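Lactamase_B domain-containing protein (Bacillus lehensis G1, PDB 7EV5) binds two zinc ions in a metallo-beta-lactamase fold and is a dual-activity enzyme, probably a hydrolase, resembling both B3 metallo-beta-lactamases and glyoxalase II. Local coordinates at residues A[36-39]-A[40-44]; A[52-56]-A[57-61]; A[130-133]-A[134-137]; A[164-167]-A[168-171]. All coordinates share one frame; numbering follows the deposited sequence.

Interaction 1: residues A[36-39]-A[40-44]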
ATOM      1  N   LEU A  36       1.976   2.044  15.753  1.00 12.30           N
ATOM      2  CA  LEU A  36       1.562   3.052  14.785  1.00 11.91           C
ATOM      3  C   LEU A  36       0.629   4.077  15.418  1.00 12.81           C
ATOM      4  O   LEU A  36       0.804   5.284  15.211  1.00 12.75           O
ATOM      5  CB  LEU A  36       0.902   2.382  13.581  1.00 11.79           C
ATOM      6  CG  LEU A  36       0.333   3.347  12.530  1.00 10.59           C
ATOM      7  CD1 LEU A  36       1.416   4.209  11.915  1.00 13.09           C
ATOM      8  CD2 LEU A  36      -0.400   2.550  11.451  1.00 12.01           C
ATOM      9  N   ILE A  37      -0.363   3.615  16.191  1.00 12.24           N
ATOM     10  CA  ILE A  37      -1.340   4.523  16.799  1.00 12.26           C
ATOM     11  C   ILE A  37      -0.662   5.468  17.782  1.00 14.21           C
ATOM     12  O   ILE A  37      -0.896   6.684  17.757  1.00 16.11           O
ATOM     13  CB  ILE A  37      -2.482   3.732  17.465  1.00 15.87           C
ATOM     14  CG1 ILE A  37      -3.384   3.100  16.403  1.00 17.20           C
ATOM     15  CG2 ILE A  37      -3.312   4.641  18.379  1.00 19.22           C
ATOM     16  CD1 ILE A  37      -4.236   1.964  16.938  1.00 18.82           C
ATOM     17  N   THR A  38       0.194   4.927  18.658  1.00 14.16           N
ATOM     18  CA  THR A  38       0.852   5.783  19.643  1.00 15.10           C
ATOM     19  C   THR A  38       1.817   6.761  18.987  1.00 15.61           C
ATOM     20  O   THR A  38       1.952   7.893  19.462  1.00 15.02           O
ATOM     21  CB  THR A  38       1.527   4.971  20.757  1.00 16.36           C
ATOM     22  OG1 THR A  38       2.529   4.113  20.206  1.00 16.93           O
ATOM     23  CG2 THR A  38       0.500   4.142  21.534  1.00 19.37           C
ATOM     24  N   TRP A  39       2.486   6.366  17.892  1.00 14.55           N
ATOM     25  CA  TRP A  39       3.333   7.320  17.179  1.00 12.98           C
ATOM     26  C   TRP A  39       2.513   8.478  16.630  1.00 14.22           C
ATOM     27  O   TRP A  39       2.884   9.648  16.789  1.00 15.10           O
ATOM     28  CB  TRP A  39       4.114   6.642  16.052  1.00 16.03           C
ATOM     29  CG  TRP A  39       4.985   7.605  15.280  1.00 13.52           C
ATOM     30  CD1 TRP A  39       6.212   8.050  15.643  1.00 14.22           C
ATOM     31  CD2 TRP A  39       4.677   8.252  14.037  1.00 13.89           C
ATOM     32  NE1 TRP A  39       6.703   8.922  14.701  1.00 19.20           N
ATOM     33  CE2 TRP A  39       5.774   9.067  13.706  1.00 16.79           C
ATOM     34  CE3 TRP A  39       3.580   8.222  13.171  1.00 14.16           C
ATOM     35  CZ2 TRP A  39       5.812   9.839  12.545  1.00 17.28           C
ATOM     36  CZ3 TRP A  39       3.621   8.990  12.015  1.00 18.77           C
ATOM     37  CH2 TRP A  39       4.729   9.785  11.715  1.00 15.70           C
ATOM     38  N   LEU A  40       1.390   8.169  15.976  1.00 14.73           N
ATOM     39  CA  LEU A  40       0.527   9.223  15.453  1.00 15.61           C
ATOM     40  C   LEU A  40       0.099  10.179  16.559  1.00 15.50           C
ATOM     41  O   LEU A  40       0.076  11.401  16.363  1.00 14.21           O
ATOM     42  CB  LEU A  40      -0.705   8.605  14.787  1.00 14.67           C
ATOM     43  CG  LEU A  40      -0.457   7.871  13.467  1.00 11.81           C
ATOM     44  CD1 LEU A  40      -1.592   6.911  13.196  1.00 13.76           C
ATOM     45  CD2 LEU A  40      -0.288   8.867  12.324  1.00 13.79           C
ATOM     46  N   LYS A  41      -0.239   9.638  17.724  1.00 15.65           N
ATOM     47  CA  LYS A  41      -0.689  10.476  18.833  1.00 15.74           C
ATOM     48  C   LYS A  41       0.454  11.287  19.431  1.00 19.14           C
ATOM     49  O   LYS A  41       0.272  12.462  19.769  1.00 18.34           O
ATOM     50  CB  LYS A  41      -1.382   9.620  19.889  1.00 17.49           C
ATOM     51  CG  LYS A  41      -2.674   9.016  19.379  1.00 21.42           C
ATOM     52  CD  LYS A  41      -3.529   8.456  20.490  1.00 32.43           C
ATOM     53  CE  LYS A  41      -4.947   8.202  20.002  1.00 31.24           C
ATOM     54  NZ  LYS A  41      -5.717   9.461  19.804  1.00 35.86           N
ATOM     55  N   ARG A  42       1.639  10.687  19.574  1.00 17.77           N
ATOM     56  CA  ARG A  42       2.781  11.446  20.077  1.00 18.75           C
ATOM     57  C   ARG A  42       3.104  12.621  19.164  1.00 20.60           C
ATOM     58  O   ARG A  42       3.485  13.700  19.633  1.00 19.16           O
ATOM     59  CB  ARG A  42       4.002  10.538  20.226  1.00 18.29           C
ATOM     60  CG  ARG A  42       3.897   9.555  21.375  1.00 17.77           C
ATOM     61  CD  ARG A  42       5.218   8.872  21.680  1.00 16.52           C
ATOM     62  NE  ARG A  42       5.823   8.236  20.511  1.00 19.27           N
ATOM     63  CZ  ARG A  42       5.571   6.990  20.116  1.00 17.25           C
ATOM     64  NH1 ARG A  42       4.714   6.229  20.788  1.00 16.41           N
ATOM     65  NH2 ARG A  42       6.184   6.503  19.044  1.00 20.70           N
ATOM     66  N   GLU A  43       2.967  12.426  17.854  1.00 16.39           N
ATOM     67  CA  GLU A  43       3.251  13.458  16.865  1.00 16.40           C
ATOM     68  C   GLU A  43       2.086  14.413  16.667  1.00 16.61           C
ATOM     69  O   GLU A  43       2.208  15.352  15.875  1.00 18.94           O
ATOM     70  CB  GLU A  43       3.642  12.815  15.533  1.00 20.18           C
ATOM     71  CG  GLU A  43       4.892  11.963  15.619  1.00 21.04           C
ATOM     72  CD  GLU A  43       6.083  12.736  16.141  1.00 23.53           C
ATOM     73  OE1 GLU A  43       6.381  13.813  15.587  1.00 29.63           O
ATOM     74  OE2 GLU A  43       6.718  12.264  17.104  1.00 31.62           O
ATOM     75  N   GLN A  44       0.974  14.190  17.364  1.00 17.42           N
ATOM     76  CA  GLN A  44      -0.203  15.049  17.268  1.00 18.62           C
ATOM     77  C   GLN A  44      -0.700  15.156  15.827  1.00 20.99           C
ATOM     78  O   GLN A  44      -1.112  16.222  15.367  1.00 22.90           O
ATOM     79  CB  GLN A  44       0.049  16.419  17.910  1.00 22.79           C
ATOM     80  CG  GLN A  44       0.701  16.303  19.292  1.00 22.34           C
ATOM     81  CD  GLN A  44       0.635  17.588  20.104  1.00 30.34           C
ATOM     82  OE1 GLN A  44      -0.430  18.185  20.267  1.00 28.16           O
ATOM     83  NE2 GLN A  44       1.777  18.012  20.625  1.00 30.83           N
TER

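Interaction 2: residues A[52-56]-A[57-61]. With ZN (zinc ion), chain B; ZN (zinc ion), chain C.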
ATOM      1  N   LEU A  52      -5.351   1.456   1.175  1.00  8.42           N
ATOM      2  CA  LEU A  52      -4.711   0.156   1.063  1.00  7.84           C
ATOM      3  C   LEU A  52      -4.235  -0.059  -0.362  1.00  7.94           C
ATOM      4  O   LEU A  52      -5.019   0.050  -1.315  1.00  9.48           O
ATOM      5  CB  LEU A  52      -5.685  -0.956   1.447  1.00  8.72           C
ATOM      6  CG  LEU A  52      -6.149  -0.951   2.902  1.00  8.04           C
ATOM      7  CD1 LEU A  52      -7.132  -2.078   3.110  1.00  9.53           C
ATOM      8  CD2 LEU A  52      -4.964  -1.058   3.878  1.00  9.72           C
ATOM      9  N   THR A  53      -2.954  -0.381  -0.512  1.00  7.87           N
ATOM     10  CA  THR A  53      -2.479  -0.780  -1.833  1.00  8.59           C
ATOM     11  C   THR A  53      -3.095  -2.105  -2.245  1.00  8.19           C
ATOM     12  O   THR A  53      -3.370  -2.328  -3.432  1.00  8.45           O
ATOM     13  CB  THR A  53      -0.947  -0.869  -1.872  1.00  8.96           C
ATOM     14  OG1 THR A  53      -0.485  -1.924  -1.012  1.00  9.40           O
ATOM     15  CG2 THR A  53      -0.313   0.450  -1.476  1.00 10.25           C
ATOM     16  N   HIS A  54      -3.298  -2.998  -1.280  1.00  8.03           N
ATOM     17  CA  HIS A  54      -3.913  -4.301  -1.486  1.00  7.65           C
ATOM     18  C   HIS A  54      -4.233  -4.886  -0.118  1.00  6.53           C
ATOM     19  O   HIS A  54      -3.868  -4.317   0.919  1.00  9.14           O
ATOM     20  CB  HIS A  54      -3.076  -5.241  -2.382  1.00  8.30           C
ATOM     21  CG  HIS A  54      -1.756  -5.697  -1.808  1.00  6.98           C
ATOM     22  ND1 HIS A  54      -0.764  -4.835  -1.392  1.00  8.84           N
ATOM     23  CD2 HIS A  54      -1.243  -6.945  -1.676  1.00  8.82           C
ATOM     24  CE1 HIS A  54       0.294  -5.533  -1.012  1.00  8.56           C
ATOM     25  NE2 HIS A  54       0.023  -6.817  -1.157  1.00  8.58           N
ATOM     26  N   ALA A  55      -4.908  -6.036  -0.123  1.00  8.36           N
ATOM     27  CA  ALA A  55      -5.492  -6.577   1.097  1.00 10.28           C
ATOM     28  C   ALA A  55      -4.834  -7.866   1.563  1.00 10.51           C
ATOM     29  O   ALA A  55      -5.444  -8.628   2.321  1.00 11.07           O
ATOM     30  CB  ALA A  55      -7.005  -6.746   0.967  1.00 10.71           C
ATOM     31  N   HIS A  56      -3.595  -8.118   1.154  1.00  8.43           N
ATOM     32  CA  HIS A  56      -2.859  -9.204   1.790  1.00  8.96           C
ATOM     33  C   HIS A  56      -2.755  -8.949   3.288  1.00  9.43           C
ATOM     34  O   HIS A  56      -2.673  -7.803   3.745  1.00  9.72           O
ATOM     35  CB  HIS A  56      -1.455  -9.331   1.197  1.00  9.07           C
ATOM     36  CG  HIS A  56      -1.413 -10.098  -0.081  1.00  9.84           C
ATOM     37  ND1 HIS A  56      -0.439  -9.895  -1.031  1.00  9.80           N
ATOM     38  CD2 HIS A  56      -2.217 -11.072  -0.566  1.00 12.47           C
ATOM     39  CE1 HIS A  56      -0.636 -10.715  -2.046  1.00  9.24           C
ATOM     40  NE2 HIS A  56      -1.712 -11.435  -1.793  1.00 11.50           N
ATOM     41  N   PHE A  57      -2.743 -10.047   4.050  1.00  9.07           N
ATOM     42  CA  PHE A  57      -2.803  -9.965   5.512  1.00  9.97           C
ATOM     43  C   PHE A  57      -1.723  -9.050   6.093  1.00  9.55           C
ATOM     44  O   PHE A  57      -1.949  -8.382   7.111  1.00 10.89           O
ATOM     45  CB  PHE A  57      -2.694 -11.371   6.119  1.00 11.35           C
ATOM     46  CG  PHE A  57      -1.305 -11.960   6.034  1.00 10.68           C
ATOM     47  CD1 PHE A  57      -0.413 -11.859   7.103  1.00 12.74           C
ATOM     48  CD2 PHE A  57      -0.884 -12.597   4.875  1.00 12.44           C
ATOM     49  CE1 PHE A  57       0.863 -12.393   7.011  1.00 14.60           C
ATOM     50  CE2 PHE A  57       0.394 -13.132   4.775  1.00 13.59           C
ATOM     51  CZ  PHE A  57       1.272 -13.027   5.845  1.00 14.09           C
ATOM     52  N   ASP A  58      -0.529  -9.038   5.496  1.00  8.41           N
ATOM     53  CA  ASP A  58       0.581  -8.281   6.057  1.00  9.55           C
ATOM     54  C   ASP A  58       0.427  -6.783   5.857  1.00 10.89           C
ATOM     55  O   ASP A  58       1.231  -6.013   6.389  1.00 10.16           O
ATOM     56  CB  ASP A  58       1.922  -8.794   5.502  1.00 10.12           C
ATOM     57  CG  ASP A  58       2.017  -8.696   3.984  1.00  8.82           C
ATOM     58  OD1 ASP A  58       1.148  -9.286   3.298  1.00 12.33           O
ATOM     59  OD2 ASP A  58       2.984  -8.053   3.505  1.00 10.05           O
ATOM     60  N   HIS A  59      -0.595  -6.356   5.120  1.00  8.89           N
ATOM     61  CA  HIS A  59      -0.883  -4.945   4.918  1.00  8.01           C
ATOM     62  C   HIS A  59      -2.112  -4.463   5.672  1.00  8.58           C
ATOM     63  O   HIS A  59      -2.409  -3.262   5.621  1.00  8.71           O
ATOM     64  CB  HIS A  59      -1.025  -4.645   3.413  1.00  9.78           C
ATOM     65  CG  HIS A  59       0.226  -4.939   2.647  1.00  8.62           C
ATOM     66  ND1 HIS A  59       1.026  -3.960   2.093  1.00  8.18           N
ATOM     67  CD2 HIS A  59       0.849  -6.114   2.407  1.00  9.18           C
ATOM     68  CE1 HIS A  59       2.083  -4.527   1.534  1.00  8.53           C
ATOM     69  NE2 HIS A  59       2.007  -5.833   1.723  1.00  7.89           N
ATOM     70  N   ILE A  60      -2.824  -5.344   6.384  1.00  9.35           N
ATOM     71  CA  ILE A  60      -4.142  -5.021   6.926  1.00  9.40           C
ATOM     72  C   ILE A  60      -4.299  -5.345   8.403  1.00 13.01           C
ATOM     73  O   ILE A  60      -5.365  -5.080   8.967  1.00 11.70           O
ATOM     74  CB  ILE A  60      -5.287  -5.677   6.132  1.00  8.50           C
ATOM     75  CG1 ILE A  60      -5.253  -7.195   6.363  1.00 10.71           C
ATOM     76  CG2 ILE A  60      -5.198  -5.295   4.655  1.00 11.40           C
ATOM     77  CD1 ILE A  60      -6.471  -7.926   5.844  1.00 12.40           C
ATOM     78  N   GLY A  61      -3.286  -5.914   9.051  1.00 11.62           N
ATOM     79  CA  GLY A  61      -3.482  -6.425  10.403  1.00 11.68           C
ATOM     80  C   GLY A  61      -3.821  -5.366  11.433  1.00 12.79           C
ATOM     81  O   GLY A  61      -4.451  -5.673  12.447  1.00 14.24           O
TER
HETATM   82 ZN    ZN B 301       1.170  -8.523  -0.954  1.00 11.09          ZN
HETATM   83 ZN    ZN C 302       3.314  -7.360   1.291  1.00 11.60          ZN
HETATM   84  O   HOH W   1       2.094  -8.839   0.718  1.00 11.56           O

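Interaction 3: residues A[130-133]-A[134-137]. With ZN (zinc ion), chain B.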
ATOM      1  N   GLY A 130      -1.013  -7.954 -10.693  1.00 10.43           N
ATOM      2  CA  GLY A 130       0.066  -8.872 -10.996  1.00 10.78           C
ATOM      3  C   GLY A 130       0.532  -9.593  -9.753  1.00 10.65           C
ATOM      4  O   GLY A 130       0.652 -10.821  -9.741  1.00 11.31           O
ATOM      5  N   HIS A 131       0.829  -8.827  -8.698  1.00  9.88           N
ATOM      6  CA  HIS A 131       1.041  -9.412  -7.379  1.00  9.42           C
ATOM      7  C   HIS A 131      -0.296  -9.757  -6.718  1.00  9.49           C
ATOM      8  O   HIS A 131      -0.410 -10.779  -6.029  1.00 10.83           O
ATOM      9  CB  HIS A 131       1.880  -8.449  -6.529  1.00 11.87           C
ATOM     10  CG  HIS A 131       1.950  -8.803  -5.074  1.00  9.68           C
ATOM     11  ND1 HIS A 131       2.802  -9.762  -4.566  1.00 10.59           N
ATOM     12  CD2 HIS A 131       1.295  -8.285  -4.011  1.00  8.84           C
ATOM     13  CE1 HIS A 131       2.660  -9.829  -3.254  1.00 10.15           C
ATOM     14  NE2 HIS A 131       1.745  -8.945  -2.888  1.00  8.67           N
ATOM     15  N   SER A 132      -1.322  -8.938  -6.936  1.00  9.43           N
ATOM     16  CA  SER A 132      -2.667  -9.244  -6.472  1.00 10.57           C
ATOM     17  C   SER A 132      -3.639  -8.504  -7.378  1.00  8.72           C
ATOM     18  O   SER A 132      -3.266  -7.487  -7.982  1.00  9.51           O
ATOM     19  CB  SER A 132      -2.876  -8.859  -4.993  1.00  9.83           C
ATOM     20  OG  SER A 132      -2.952  -7.455  -4.810  1.00  9.40           O
ATOM     21  N   PRO A 133      -4.878  -8.989  -7.518  1.00  9.07           N
ATOM     22  CA  PRO A 133      -5.772  -8.441  -8.550  1.00  9.11           C
ATOM     23  C   PRO A 133      -6.296  -7.054  -8.236  1.00 10.86           C
ATOM     24  O   PRO A 133      -6.691  -6.338  -9.166  1.00 11.73           O
ATOM     25  CB  PRO A 133      -6.918  -9.464  -8.610  1.00 12.25           C
ATOM     26  CG  PRO A 133      -6.890 -10.139  -7.268  1.00 14.89           C
ATOM     27  CD  PRO A 133      -5.441 -10.194  -6.885  1.00  9.82           C
ATOM     28  N   GLY A 134      -6.325  -6.663  -6.969  1.00 10.42           N
ATOM     29  CA  GLY A 134      -6.796  -5.345  -6.597  1.00 10.60           C
ATOM     30  C   GLY A 134      -5.673  -4.424  -6.165  1.00 10.30           C
ATOM     31  O   GLY A 134      -5.907  -3.419  -5.496  1.00  9.94           O
ATOM     32  N   SER A 135      -4.445  -4.748  -6.559  1.00  9.07           N
ATOM     33  CA  SER A 135      -3.313  -3.889  -6.242  1.00  8.23           C
ATOM     34  C   SER A 135      -3.459  -2.553  -6.957  1.00  7.65           C
ATOM     35  O   SER A 135      -3.646  -2.498  -8.180  1.00  9.93           O
ATOM     36  CB  SER A 135      -2.027  -4.547  -6.722  1.00  8.22           C
ATOM     37  OG  SER A 135      -1.486  -5.445  -5.774  1.00  9.46           O
ATOM     38  N   VAL A 136      -3.313  -1.480  -6.186  1.00  8.19           N
ATOM     39  CA  VAL A 136      -3.309  -0.135  -6.732  0.57 11.03           C
ATOM     40  C   VAL A 136      -2.095   0.602  -6.201  1.00  9.78           C
ATOM     41  O   VAL A 136      -1.510   0.254  -5.171  1.00 10.51           O
ATOM     42  CB  VAL A 136      -4.594   0.673  -6.453  0.57 10.10           C
ATOM     43  CG1 VAL A 136      -5.819  -0.030  -7.031  0.57 10.29           C
ATOM     44  CG2 VAL A 136      -4.752   0.923  -4.973  0.57  8.91           C
ATOM     45  N   SER A 137      -1.678   1.603  -6.971  1.00  8.60           N
ATOM     46  CA  SER A 137      -0.565   2.478  -6.611  1.00  9.57           C
ATOM     47  C   SER A 137      -1.047   3.918  -6.547  1.00  9.33           C
ATOM     48  O   SER A 137      -1.748   4.388  -7.453  1.00 10.19           O
ATOM     49  CB  SER A 137       0.569   2.352  -7.624  1.00 11.40           C
ATOM     50  OG  SER A 137       1.044   1.019  -7.647  1.00 10.34           O
TER
HETATM   51 ZN    ZN B 301       1.170  -8.523  -0.954  1.00 11.09          ZN
HETATM   52  O   HOH W   2       0.143  -6.142  -8.090  1.00 10.43           O
HETATM   53  O   HOH W   1       2.094  -8.839   0.718  1.00 11.56           O

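Interaction 4: residues A[164-167]-A[168-171]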
ATOM      1  N   GLY A 164      -4.380 -15.167  -7.409  1.00 12.04           N
ATOM      2  CA  GLY A 164      -4.525 -14.235  -8.511  1.00 15.83           C
ATOM      3  C   GLY A 164      -3.227 -13.680  -9.051  1.00 14.32           C
ATOM      4  O   GLY A 164      -3.261 -12.773  -9.887  1.00 15.82           O
ATOM      5  N   GLY A 165      -2.082 -14.187  -8.607  1.00 12.13           N
ATOM      6  CA  GLY A 165      -0.818 -13.698  -9.126  1.00 11.57           C
ATOM      7  C   GLY A 165      -0.640 -14.011 -10.600  1.00 13.17           C
ATOM      8  O   GLY A 165      -1.092 -15.038 -11.101  1.00 17.16           O
ATOM      9  N   ASP A 166       0.017 -13.091 -11.302  1.00 14.42           N
ATOM     10  CA  ASP A 166       0.214 -13.225 -12.746  1.00 16.39           C
ATOM     11  C   ASP A 166       1.446 -12.407 -13.103  1.00 12.16           C
ATOM     12  O   ASP A 166       1.376 -11.174 -13.152  1.00 11.87           O
ATOM     13  CB  ASP A 166      -1.013 -12.719 -13.490  1.00 14.31           C
ATOM     14  CG  ASP A 166      -0.885 -12.850 -15.003  1.00 14.62           C
ATOM     15  OD1 ASP A 166       0.237 -13.065 -15.503  1.00 17.53           O
ATOM     16  OD2 ASP A 166      -1.920 -12.734 -15.678  1.00 17.20           O
ATOM     17  N   HIS A 167       2.554 -13.096 -13.382  1.00 14.62           N
ATOM     18  CA  HIS A 167       3.805 -12.413 -13.679  1.00 13.88           C
ATOM     19  C   HIS A 167       3.710 -11.585 -14.961  1.00 13.55           C
ATOM     20  O   HIS A 167       4.307 -10.507 -15.050  1.00 12.79           O
ATOM     21  CB  HIS A 167       4.935 -13.437 -13.789  1.00 18.17           C
ATOM     22  CG  HIS A 167       6.298 -12.857 -13.606  1.00 18.41           C
ATOM     23  ND1 HIS A 167       7.094 -12.470 -14.663  1.00 19.97           N
ATOM     24  CD2 HIS A 167       7.009 -12.596 -12.485  1.00 16.40           C
ATOM     25  CE1 HIS A 167       8.234 -11.992 -14.199  1.00 23.01           C
ATOM     26  NE2 HIS A 167       8.212 -12.065 -12.881  1.00 25.88           N
ATOM     27  N   THR A 168       2.987 -12.085 -15.976  1.00 17.85           N
ATOM     28  CA  THR A 168       2.842 -11.315 -17.211  1.00 13.93           C
ATOM     29  C   THR A 168       2.114 -10.002 -16.964  1.00 12.23           C
ATOM     30  O   THR A 168       2.442  -8.975 -17.576  1.00 12.15           O
ATOM     31  CB  THR A 168       2.141 -12.137 -18.302  1.00 15.04           C
ATOM     32  OG1 THR A 168       0.761 -12.317 -17.971  1.00 15.83           O
ATOM     33  CG2 THR A 168       2.804 -13.494 -18.476  1.00 18.72           C
ATOM     34  N   LEU A 169       1.148 -10.003 -16.040  1.00 12.72           N
ATOM     35  CA  LEU A 169       0.436  -8.782 -15.706  1.00 11.70           C
ATOM     36  C   LEU A 169       1.308  -7.857 -14.864  1.00 12.16           C
ATOM     37  O   LEU A 169       1.295  -6.637 -15.060  1.00 12.44           O
ATOM     38  CB  LEU A 169      -0.840  -9.165 -14.957  1.00 14.77           C
ATOM     39  CG  LEU A 169      -1.913  -8.121 -14.720  1.00 16.87           C
ATOM     40  CD1 LEU A 169      -2.255  -7.417 -16.017  1.00 18.41           C
ATOM     41  CD2 LEU A 169      -3.140  -8.809 -14.150  1.00 15.02           C
ATOM     42  N   LEU A 170       2.082  -8.425 -13.928  1.00 12.11           N
ATOM     43  CA  LEU A 170       2.956  -7.601 -13.101  1.00 11.37           C
ATOM     44  C   LEU A 170       3.958  -6.833 -13.954  1.00 11.53           C
ATOM     45  O   LEU A 170       4.172  -5.635 -13.747  1.00 12.06           O
ATOM     46  CB  LEU A 170       3.685  -8.468 -12.077  1.00 13.14           C
ATOM     47  CG  LEU A 170       4.599  -7.634 -11.183  1.00 12.30           C
ATOM     48  CD1 LEU A 170       3.742  -6.685 -10.364  1.00 16.57           C
ATOM     49  CD2 LEU A 170       5.391  -8.532 -10.274  1.00 21.44           C
ATOM     50  N   LEU A 171       4.569  -7.500 -14.935  1.00 13.01           N
ATOM     51  CA  LEU A 171       5.563  -6.813 -15.754  1.00 11.17           C
ATOM     52  C   LEU A 171       4.936  -5.708 -16.593  1.00 11.24           C
ATOM     53  O   LEU A 171       5.552  -4.655 -16.801  1.00 12.22           O
ATOM     54  CB  LEU A 171       6.317  -7.809 -16.631  1.00 13.67           C
ATOM     55  CG  LEU A 171       7.411  -8.562 -15.879  1.00 15.53           C
ATOM     56  CD1 LEU A 171       8.004  -9.618 -16.750  1.00 22.58           C
ATOM     57  CD2 LEU A 171       8.491  -7.605 -15.382  1.00 22.13           C
TER

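Interaction 1: residues A[36-39]-A[40-44]
Leu40 meets both Leu36 and Trp39 in the closing turns of helix 33-42. Its amide N donates to Leu36 O at 3.0 Å, while its isobutyl group divides between two neighbours: CD1 lies 4.1 Å from Leu36 CG, and CD2 rests 3.9 Å from Trp39 CZ3. Lys41 adds the next i to i+4 bond, to Ile37 O, before its chain leads off from the turn. Arg42 behaves differently. Besides the backbone bond to Thr38 O, its chain bends at chi3 (-54°) and folds the guanidinium back, one face over Trp39 CA and Thr38 O. NH1 thereby makes a weak bond to Thr38 OG1 at 3.1 Å, a hydroxyl held chiefly by Glu34 O. NH2 comes to the indole edge in the ring plane; with the two planes 74° apart, this is no stack. One face of the indole is instead met by Glu43, whose CG sits 3.8 Å from the centroid of the five-membered ring of Trp39, a CH-pi contact. Gln44, with positive phi, ends the helix in a Schellman motif, its N bonding to Lys41 O. Helix 33-42 is the crossover of the beta-alpha-beta unit between strands 23-27 and 46-51: Leu36 and Trp39 pack on strands 2-7 and 12-18, whereas Ile37 and Leu40 reach helix 63-70.

Interaction 2: residues A[52-56]-A[57-61]
His54 and His59 bring their imidazoles together beside a pair of zinc ions, and metal coordination dominates this short loop. His54 NE2 and His56 ND1, each at 2.1 Å, bind the zinc of chain B; Asp58 OD2 at 2.3 Å and His59 NE2 at 2.1 Å bind the zinc of chain C. This is the HxHxDH signature of the metallo-beta-lactamase superfamily; His131, Asp150 and His191 complete the two metal sites. Water 1 bridges the two metals and donates to Asp58 OD1 at 2.8 Å, so that one carboxylate oxygen grips zinc while the other orients the bridging water. Thr12 OG1 also hydrogen-bonds the zinc-binding OD2.

Hydrogen bonds set the ligands in place. His54 ND1 donates to Thr53 OG1 at 2.9 Å, almost exactly in the plane of the imidazole, which fixes the rotation of that ring. Asp28 OD2 bonds to both Thr53 OG1 and His59 ND1, and so holds His59 directly and His54 by way of Thr53. The backbone turns through His59 N to His56 O, 2.9 Å.

Between the rings the contact is edge-to-face: the CE1 edge of His54 points over the centre of one face of His59, the centroids 4.1 Å apart and the planes at 52°. Apolar packing adds Ile60 CG2, which lies against Leu52 CD1 and Ala55 CB.

The loop joins strand 46-51 to helix 63-70. Leu52 and Ala55 lean on strand 74-77, and Phe57 packs against helix 92-96.

Interaction 3: residues A[130-133]-A[134-137]
Ser135 OG is approached from two quarters. It hydrogen-bonds Ser132 OG at 2.7 Å, and more weakly it bonds water 2 at 2.9 Å. That water also accepts from His131 N, 2.8 Å away, and so ties the second serine to the backbone of the zinc ligand. Ser132 OG has a further partner, Glu80 OE2, a carboxylate oxygen that bonds Gly134 N as well; this one oxygen ties down both a side chain and the backbone of the bend.

The hydroxyls meet because each is turned inward by its first torsion. Ser132 OG sits between its own N and carbonyl carbon (chi1 72°), whereas Ser135 OG lies anti to its carbonyl carbon (chi1 -86°). Between them the chain makes a type I beta turn, with Pro133 and Gly134 at its corners, closed by a weak bond from Ser135 N to Ser132 O, 3.3 Å. In the metallo-beta-lactamase fold this is the loop that carries a zinc-binding histidine ahead of a strand of the second sheet, here strand 136-140.

His131 NE2 binds the zinc of chain B at 2.1 Å, sharing it with His54, His56 and water 1. Its other ring nitrogen, ND1, is held by Arg159 O, so that both nitrogens have partners and the ring is fixed in rotation. Ser135 OG stands near the plane of that imidazole at its edge, 4.3 Å from His131 CD2. Beyond the turn, the backbone of Ser137 bonds that of Phe126.

Interaction 4: residues A[164-167]-A[168-171]
Asp166 and Thr168 form the tight end of this contact: Thr168 OG1 donates to Asp166 OD1 at 2.6 Å, meeting the syn side of the oxygen 22° out of the carboxylate plane. The same oxygen accepts a weak bond from Leu169 N at 3.2 Å, so one carboxylate atom takes both a hydroxyl and an amide of the first turn. With chi1 at -179°, CG of Asp166 extends opposite its own N, which swings the carboxylate over the start of the helix. The carbonyl of Asp166 is occupied too. Its O accepts Leu170 N at 2.9 Å and receives a weaker bond from Leu169 N.

Asp166 is thus the N-cap of helix 167-178, satisfying an amide that has no earlier turn to bond to; its negative charge would probably suit the positive end of the helix dipole. Leu171 N to His167 O, 3.0 Å, is the next regular helical bond.

The other side is looser, its side chains meeting by van der Waals contact. His167 and Leu171 touch where the CE1 and ND1 atoms of the imidazole meet the CD1 methyl of Leu171, CE1 at 3.5 Å from it, the ring set obliquely to the methyl. Leu169 CB passes 3.7 Å from Asp166 CG, at about a right angle between the side chains, and its residue is exposed. By contrast Leu170 is buried, facing the interior: it packs on Val151, Ile157 and Thr160, about 5 Å from the side chain of His131. The backbone of the cap residue itself bonds back to Gly130.

Placed side by side, the four contacts show how chemistry follows position. Interactions 2 and 3 are buried and meet at the zinc of chain B, sharing water 1; a probable backbone bond, Thr53 O to Val136 N at 2.9 Å, also joins them. Interactions 1 and 4 both lie at helix ends farther out, about 37 Å apart between centres, one a C-terminal Schellman close and the other an N-terminal cap. Interaction 4 still adjoins interaction 3, where Leu169 and Leu170 pack on Gly130, whereas interaction 1 touches none of the others. Metal ligands and fixed imidazoles mark the interior; at the periphery, backbone bonds, capping and partly exposed side chains take over.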